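Local structure of mannan endo-1,4-beta-mannosidase (3CBW) at residues R196-H209 with K233-I245. The protein catalyses the endo-hydrolysis of beta-1,4-mannosidic linkages in mannan, galactomannan and glucomannan, and takes part in glucomannan degradation. The protein carries 3 engineered substitutions. Numbering follows the deposited sequence.
Sequences RISLYKQLYKKIYH and KTDFYPGASYVDI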
loop_
_atom_site.group_PDB
_atom_site.type_symbol
_atom_site.label_atom_id
_atom_site.label_comp_id
_atom_site.label_asym_id
_atom_site.label_seq_id
_atom_site.Cartn_x
_atom_site.Cartn_y
_atom_site.Cartn_z
ATOM N N ARG A 196 -6.891 18.274 12.151
ATOM C CA ARG A 196 -6.364 17.565 10.977
ATOM C C ARG A 196 -6.516 16.050 11.120
ATOM O O ARG A 196 -6.885 15.369 10.153
ATOM C CB ARG A 196 -4.910 17.954 10.693
ATOM C CG ARG A 196 -4.268 17.240 9.494
ATOM C CD ARG A 196 -5.006 17.468 8.179
ATOM N NE ARG A 196 -5.246 18.886 7.892
ATOM C CZ ARG A 196 -4.624 19.600 6.956
ATOM N NH1 ARG A 196 -3.684 19.060 6.170
ATOM N NH2 ARG A 196 -4.958 20.876 6.802
ATOM N N ILE A 197 -6.234 15.518 12.306
ATOM C CA ILE A 197 -6.378 14.091 12.566
ATOM C C ILE A 197 -7.838 13.666 12.330
ATOM O O ILE A 197 -8.097 12.652 11.666
ATOM C CB ILE A 197 -5.887 13.751 13.995
ATOM C CG1 ILE A 197 -4.362 13.884 14.070
ATOM C CG2 ILE A 197 -6.362 12.363 14.449
ATOM C CD1 ILE A 197 -3.806 13.996 15.482
ATOM N N SER A 198 -8.791 14.452 12.838
ATOM C CA SER A 198 -10.210 14.155 12.644
ATOM C C SER A 198 -10.599 14.197 11.168
ATOM O O SER A 198 -11.313 13.312 10.662
ATOM C CB SER A 198 -11.065 15.143 13.430
ATOM O OG SER A 198 -12.433 14.885 13.183
ATOM N N LEU A 199 -10.137 15.234 10.475
ATOM C CA LEU A 199 -10.442 15.389 9.060
ATOM C C LEU A 199 -9.843 14.262 8.213
ATOM O O LEU A 199 -10.477 13.796 7.257
ATOM C CB LEU A 199 -9.981 16.757 8.551
ATOM C CG LEU A 199 -10.677 17.975 9.180
ATOM C CD1 LEU A 199 -9.972 19.264 8.740
ATOM C CD2 LEU A 199 -12.169 18.029 8.837
ATOM N N TYR A 200 -8.632 13.831 8.554
ATOM C CA TYR A 200 -8.037 12.709 7.855
ATOM C C TYR A 200 -8.928 11.468 7.971
ATOM O O TYR A 200 -9.186 10.772 6.973
ATOM C CB TYR A 200 -6.638 12.376 8.382
ATOM C CG TYR A 200 -6.142 11.106 7.723
ATOM C CD1 TYR A 200 -5.513 11.159 6.485
ATOM C CD2 TYR A 200 -6.376 9.851 8.297
ATOM C CE1 TYR A 200 -5.101 9.996 5.833
ATOM C CE2 TYR A 200 -5.973 8.697 7.655
ATOM C CZ TYR A 200 -5.338 8.775 6.425
ATOM O OH TYR A 200 -4.934 7.612 5.814
ATOM N N LYS A 201 -9.365 11.165 9.189
ATOM C CA LYS A 201 -10.212 9.998 9.394
ATOM C C LYS A 201 -11.475 10.106 8.556
ATOM O O LYS A 201 -11.905 9.118 7.959
ATOM C CB LYS A 201 -10.542 9.789 10.868
ATOM C CG LYS A 201 -9.348 9.414 11.717
ATOM C CD LYS A 201 -9.773 9.317 13.156
ATOM C CE LYS A 201 -8.602 9.311 14.086
ATOM N NZ LYS A 201 -9.071 9.583 15.466
ATOM N N GLN A 202 -12.059 11.301 8.496
ATOM C CA GLN A 202 -13.232 11.539 7.661
ATOM C C GLN A 202 -12.938 11.289 6.189
ATOM O O GLN A 202 -13.750 10.691 5.486
ATOM C CB GLN A 202 -13.741 12.956 7.879
ATOM C CG GLN A 202 -14.324 13.167 9.259
ATOM C CD GLN A 202 -14.688 14.614 9.518
ATOM O OE1 GLN A 202 -15.433 15.215 8.754
ATOM N NE2 GLN A 202 -14.148 15.184 10.591
ATOM N N LEU A 203 -11.770 11.721 5.724
ATOM C CA LEU A 203 -11.396 11.528 4.329
ATOM C C LEU A 203 -11.182 10.050 3.993
ATOM O O LEU A 203 -11.628 9.571 2.946
ATOM C CB LEU A 203 -10.146 12.353 4.002
ATOM C CG LEU A 203 -9.653 12.285 2.552
ATOM C CD1 LEU A 203 -10.681 12.844 1.561
ATOM C CD2 LEU A 203 -8.335 13.029 2.419
ATOM N N TYR A 204 -10.509 9.329 4.881
ATOM C CA TYR A 204 -10.301 7.913 4.670
ATOM C C TYR A 204 -11.660 7.207 4.594
ATOM O O TYR A 204 -11.900 6.399 3.687
ATOM C CB TYR A 204 -9.436 7.344 5.786
ATOM C CG TYR A 204 -9.054 5.905 5.574
ATOM C CD1 TYR A 204 -7.746 5.541 5.261
ATOM C CD2 TYR A 204 -10.008 4.899 5.719
ATOM C CE1 TYR A 204 -7.413 4.188 5.088
ATOM C CE2 TYR A 204 -9.699 3.590 5.538
ATOM C CZ TYR A 204 -8.419 3.233 5.218
ATOM O OH TYR A 204 -8.163 1.894 5.096
ATOM N N LYS A 205 -12.555 7.515 5.530
ATOM C CA LYS A 205 -13.878 6.893 5.535
ATOM C C LYS A 205 -14.692 7.274 4.304
ATOM O O LYS A 205 -15.444 6.455 3.792
ATOM C CB LYS A 205 -14.629 7.241 6.807
ATOM C CG LYS A 205 -14.019 6.654 8.051
ATOM C CD LYS A 205 -14.858 7.068 9.228
ATOM C CE LYS A 205 -14.160 6.895 10.532
ATOM N NZ LYS A 205 -15.005 7.518 11.587
ATOM N N LYS A 206 -14.530 8.502 3.819
ATOM C CA LYS A 206 -15.210 8.938 2.599
ATOM C C LYS A 206 -14.764 8.088 1.407
ATOM O O LYS A 206 -15.579 7.650 0.588
ATOM C CB LYS A 206 -14.903 10.409 2.358
ATOM C CG LYS A 206 -15.511 11.011 1.114
ATOM C CD LYS A 206 -15.260 12.515 1.114
ATOM C CE LYS A 206 -15.885 13.192 -0.059
ATOM N NZ LYS A 206 -17.335 13.470 0.151
ATOM N N ILE A 207 -13.465 7.832 1.316
ATOM C CA ILE A 207 -12.973 6.977 0.246
ATOM C C ILE A 207 -13.448 5.531 0.448
ATOM O O ILE A 207 -13.854 4.870 -0.512
ATOM C CB ILE A 207 -11.446 7.069 0.091
ATOM C CG1 ILE A 207 -11.058 8.494 -0.337
ATOM C CG2 ILE A 207 -10.935 6.001 -0.887
ATOM C CD1 ILE A 207 -9.575 8.701 -0.567
ATOM N N TYR A 208 -13.394 5.037 1.684
ATOM C CA TYR A 208 -13.891 3.689 1.975
ATOM C C TYR A 208 -15.353 3.552 1.519
ATOM O O TYR A 208 -15.713 2.581 0.847
ATOM C CB TYR A 208 -13.739 3.337 3.465
ATOM C CG TYR A 208 -14.297 1.963 3.763
ATOM C CD1 TYR A 208 -13.495 0.824 3.684
ATOM C CD2 TYR A 208 -15.655 1.792 4.071
ATOM C CE1 TYR A 208 -14.019 -0.445 3.930
ATOM C CE2 TYR A 208 -16.191 0.523 4.298
ATOM C CZ TYR A 208 -15.359 -0.585 4.239
ATOM O OH TYR A 208 -15.870 -1.852 4.463
ATOM N N HIS A 209 -16.192 4.522 1.877
ATOM C CA HIS A 209 -17.610 4.451 1.522
ATOM C C HIS A 209 -17.847 4.630 0.040
ATOM O O HIS A 209 -18.724 3.966 -0.518
ATOM C CB HIS A 209 -18.423 5.449 2.341
ATOM C CG HIS A 209 -18.493 5.083 3.780
ATOM N ND1 HIS A 209 -18.256 5.979 4.800
ATOM C CD2 HIS A 209 -18.744 3.893 4.371
ATOM C CE1 HIS A 209 -18.370 5.356 5.959
ATOM N NE2 HIS A 209 -18.667 4.090 5.727
ATOM N N LYS A 233 1.600 7.510 14.831
ATOM C CA LYS A 233 1.311 6.394 13.937
ATOM C C LYS A 233 -0.093 5.858 14.087
ATOM O O LYS A 233 -0.664 5.396 13.110
ATOM C CB LYS A 233 2.274 5.233 14.157
ATOM C CG LYS A 233 3.537 5.268 13.355
ATOM C CD LYS A 233 4.654 5.747 14.206
ATOM C CE LYS A 233 5.987 5.688 13.500
ATOM N NZ LYS A 233 6.945 6.513 14.252
ATOM N N THR A 234 -0.642 5.881 15.300
ATOM C CA THR A 234 -1.986 5.349 15.529
ATOM C C THR A 234 -3.076 6.397 15.638
ATOM O O THR A 234 -4.246 6.043 15.574
ATOM C CB THR A 234 -2.055 4.446 16.775
ATOM O OG1 THR A 234 -1.786 5.219 17.948
ATOM C CG2 THR A 234 -1.075 3.288 16.664
ATOM N N ASP A 235 -2.719 7.673 15.791
ATOM C CA ASP A 235 -3.729 8.706 15.988
ATOM C C ASP A 235 -4.637 8.849 14.773
ATOM O O ASP A 235 -5.803 9.193 14.911
ATOM C CB ASP A 235 -3.087 10.055 16.345
ATOM C CG ASP A 235 -2.473 10.070 17.740
ATOM O OD1 ASP A 235 -2.774 9.179 18.559
ATOM O OD2 ASP A 235 -1.684 10.994 18.016
ATOM N N PHE A 236 -4.107 8.554 13.592
ATOM C CA PHE A 236 -4.857 8.690 12.354
ATOM C C PHE A 236 -5.699 7.469 11.995
ATOM O O PHE A 236 -6.379 7.471 10.985
ATOM C CB PHE A 236 -3.888 8.989 11.217
ATOM C CG PHE A 236 -3.278 10.360 11.276
ATOM C CD1 PHE A 236 -3.934 11.439 10.703
ATOM C CD2 PHE A 236 -2.039 10.556 11.864
ATOM C CE1 PHE A 236 -3.376 12.702 10.736
ATOM C CE2 PHE A 236 -1.483 11.807 11.900
ATOM C CZ PHE A 236 -2.153 12.881 11.334
ATOM N N TYR A 237 -5.658 6.439 12.824
ATOM C CA TYR A 237 -6.337 5.186 12.494
ATOM C C TYR A 237 -7.837 5.419 12.436
ATOM O O TYR A 237 -8.424 5.860 13.411
ATOM C CB TYR A 237 -6.026 4.178 13.577
ATOM C CG TYR A 237 -6.566 2.792 13.386
ATOM C CD1 TYR A 237 -6.189 2.008 12.297
ATOM C CD2 TYR A 237 -7.400 2.229 14.349
ATOM C CE1 TYR A 237 -6.654 0.706 12.156
ATOM C CE2 TYR A 237 -7.862 0.936 14.224
ATOM C CZ TYR A 237 -7.481 0.181 13.130
ATOM O OH TYR A 237 -7.926 -1.106 13.028
ATOM N N PRO A 238 -8.471 5.160 11.277
ATOM C CA PRO A 238 -9.886 5.489 11.172
ATOM C C PRO A 238 -10.818 4.525 11.899
ATOM O O PRO A 238 -11.983 4.864 12.120
ATOM C CB PRO A 238 -10.134 5.461 9.668
ATOM C CG PRO A 238 -9.155 4.492 9.148
ATOM C CD PRO A 238 -7.920 4.660 10.006
ATOM N N GLY A 239 -10.313 3.351 12.273
ATOM C CA GLY A 239 -11.110 2.372 13.007
ATOM C C GLY A 239 -11.061 0.995 12.390
ATOM O O GLY A 239 -10.764 0.829 11.194
ATOM N N ALA A 240 -11.398 0.003 13.211
ATOM C CA ALA A 240 -11.292 -1.400 12.821
ATOM C C ALA A 240 -12.207 -1.785 11.675
ATOM O O ALA A 240 -11.948 -2.773 10.987
ATOM C CB ALA A 240 -11.557 -2.312 14.012
ATOM N N SER A 241 -13.293 -1.043 11.479
ATOM C CA SER A 241 -14.198 -1.400 10.385
ATOM C C SER A 241 -13.777 -0.888 9.005
ATOM O O SER A 241 -14.437 -1.196 8.017
ATOM C CB SER A 241 -15.627 -0.974 10.700
ATOM O OG SER A 241 -15.732 0.416 10.579
ATOM N N TYR A 242 -12.660 -0.154 8.926
ATOM C CA TYR A 242 -12.243 0.447 7.664
ATOM C C TYR A 242 -10.865 -0.010 7.222
ATOM O O TYR A 242 -10.401 0.445 6.178
ATOM C CB TYR A 242 -12.253 1.982 7.744
ATOM C CG TYR A 242 -13.498 2.546 8.394
ATOM C CD1 TYR A 242 -14.744 2.515 7.759
ATOM C CD2 TYR A 242 -13.448 3.020 9.704
ATOM C CE1 TYR A 242 -15.884 3.030 8.395
ATOM C CE2 TYR A 242 -14.568 3.519 10.337
ATOM C CZ TYR A 242 -15.772 3.511 9.684
ATOM O OH TYR A 242 -16.876 4.011 10.340
ATOM N N VAL A 243 -10.212 -0.874 8.002
ATOM C CA VAL A 243 -8.811 -1.236 7.759
ATOM C C VAL A 243 -8.636 -2.726 7.924
ATOM O O VAL A 243 -9.014 -3.297 8.948
ATOM C CB VAL A 243 -7.861 -0.514 8.759
ATOM C CG1 VAL A 243 -6.419 -0.979 8.571
ATOM C CG2 VAL A 243 -7.929 1.001 8.587
ATOM N N ASP A 244 -8.035 -3.353 6.922
ATOM C CA ASP A 244 -7.686 -4.773 6.990
ATOM C C ASP A 244 -6.251 -5.029 7.456
ATOM O O ASP A 244 -5.999 -5.983 8.203
ATOM C CB ASP A 244 -7.893 -5.434 5.622
ATOM C CG ASP A 244 -9.348 -5.490 5.230
ATOM O OD1 ASP A 244 -10.137 -6.091 5.987
ATOM O OD2 ASP A 244 -9.712 -4.945 4.165
ATOM N N ILE A 245 -5.315 -4.199 6.987
ATOM C CA ILE A 245 -3.882 -4.378 7.240
ATOM C C ILE A 245 -3.321 -3.043 7.658
ATOM O O ILE A 245 -3.659 -2.017 7.067
ATOM C CB ILE A 245 -3.141 -4.897 5.964
ATOM C CG1 ILE A 245 -3.621 -6.309 5.607
ATOM C CG2 ILE A 245 -1.613 -4.859 6.120
ATOM C CD1 ILE A 245 -3.120 -6.848 4.279
HETATM O O HOH W 1 -7.110 9.554 17.353
HETATM O O HOH W 2 -8.407 6.240 16.005
HETATM O O HOH W 3 -17.565 6.686 10.654
HETATM O O HOH W 4 -14.123 5.340 13.648
#
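Lys205 NZ is held by two waters, each of which passes the contact on to 233-245: one, 2.8 Å from NZ, continues to Tyr242 OH, and the other donates to Pro238 O. The extended aliphatic chain that carries this ammonium lies across one face of the Tyr242 ring, with Lys205 CG 3.8 Å from the ring centroid and almost on its normal, while Ser241 OG sits over the opposite face. Lys201, one turn earlier, repeats the water-mediated reach, its NZ donating to a water that in turn donates to Asp235 O.

Between these solvent-linked lysines and the interior runs a row of tyrosines. Tyr204 OH gives the one direct hydrogen bond between the segments, to Tyr242 O at 2.9 Å; the donor lies 31° out of the carbonyl plane. Pro238 CG rests over a face of the Tyr204 ring, offset toward its rim, 3.8 Å from the centroid. With CG anti to the backbone N (chi1 178°), Tyr208 presents a ring face to the edge of Tyr242 in an edge-to-face pair, centroids 5.6 Å apart; His209 completes this aromatic cluster. Nearer the helix start, Phe236 turns its edge to the face of Tyr200 in an offset edge-to-face pair with planes at 89°, and receives Ile197 CG1 over its own face, 3.9 Å from the centroid.

The contact packs helix 194-214 of the TIM barrel against the loop joining the adjacent parallel strands 220-224 and 245-252. Tyr204 and Phe236 also touch strand 220-224, and Tyr200 OH hydrogen-bonds to Leu174 O, the Tyr200 side chain lying about 8 Å from that of Glu176, the probable proton donor. Away from the loop, Leu203 and Ile207 of the helix pack on helix 143-163.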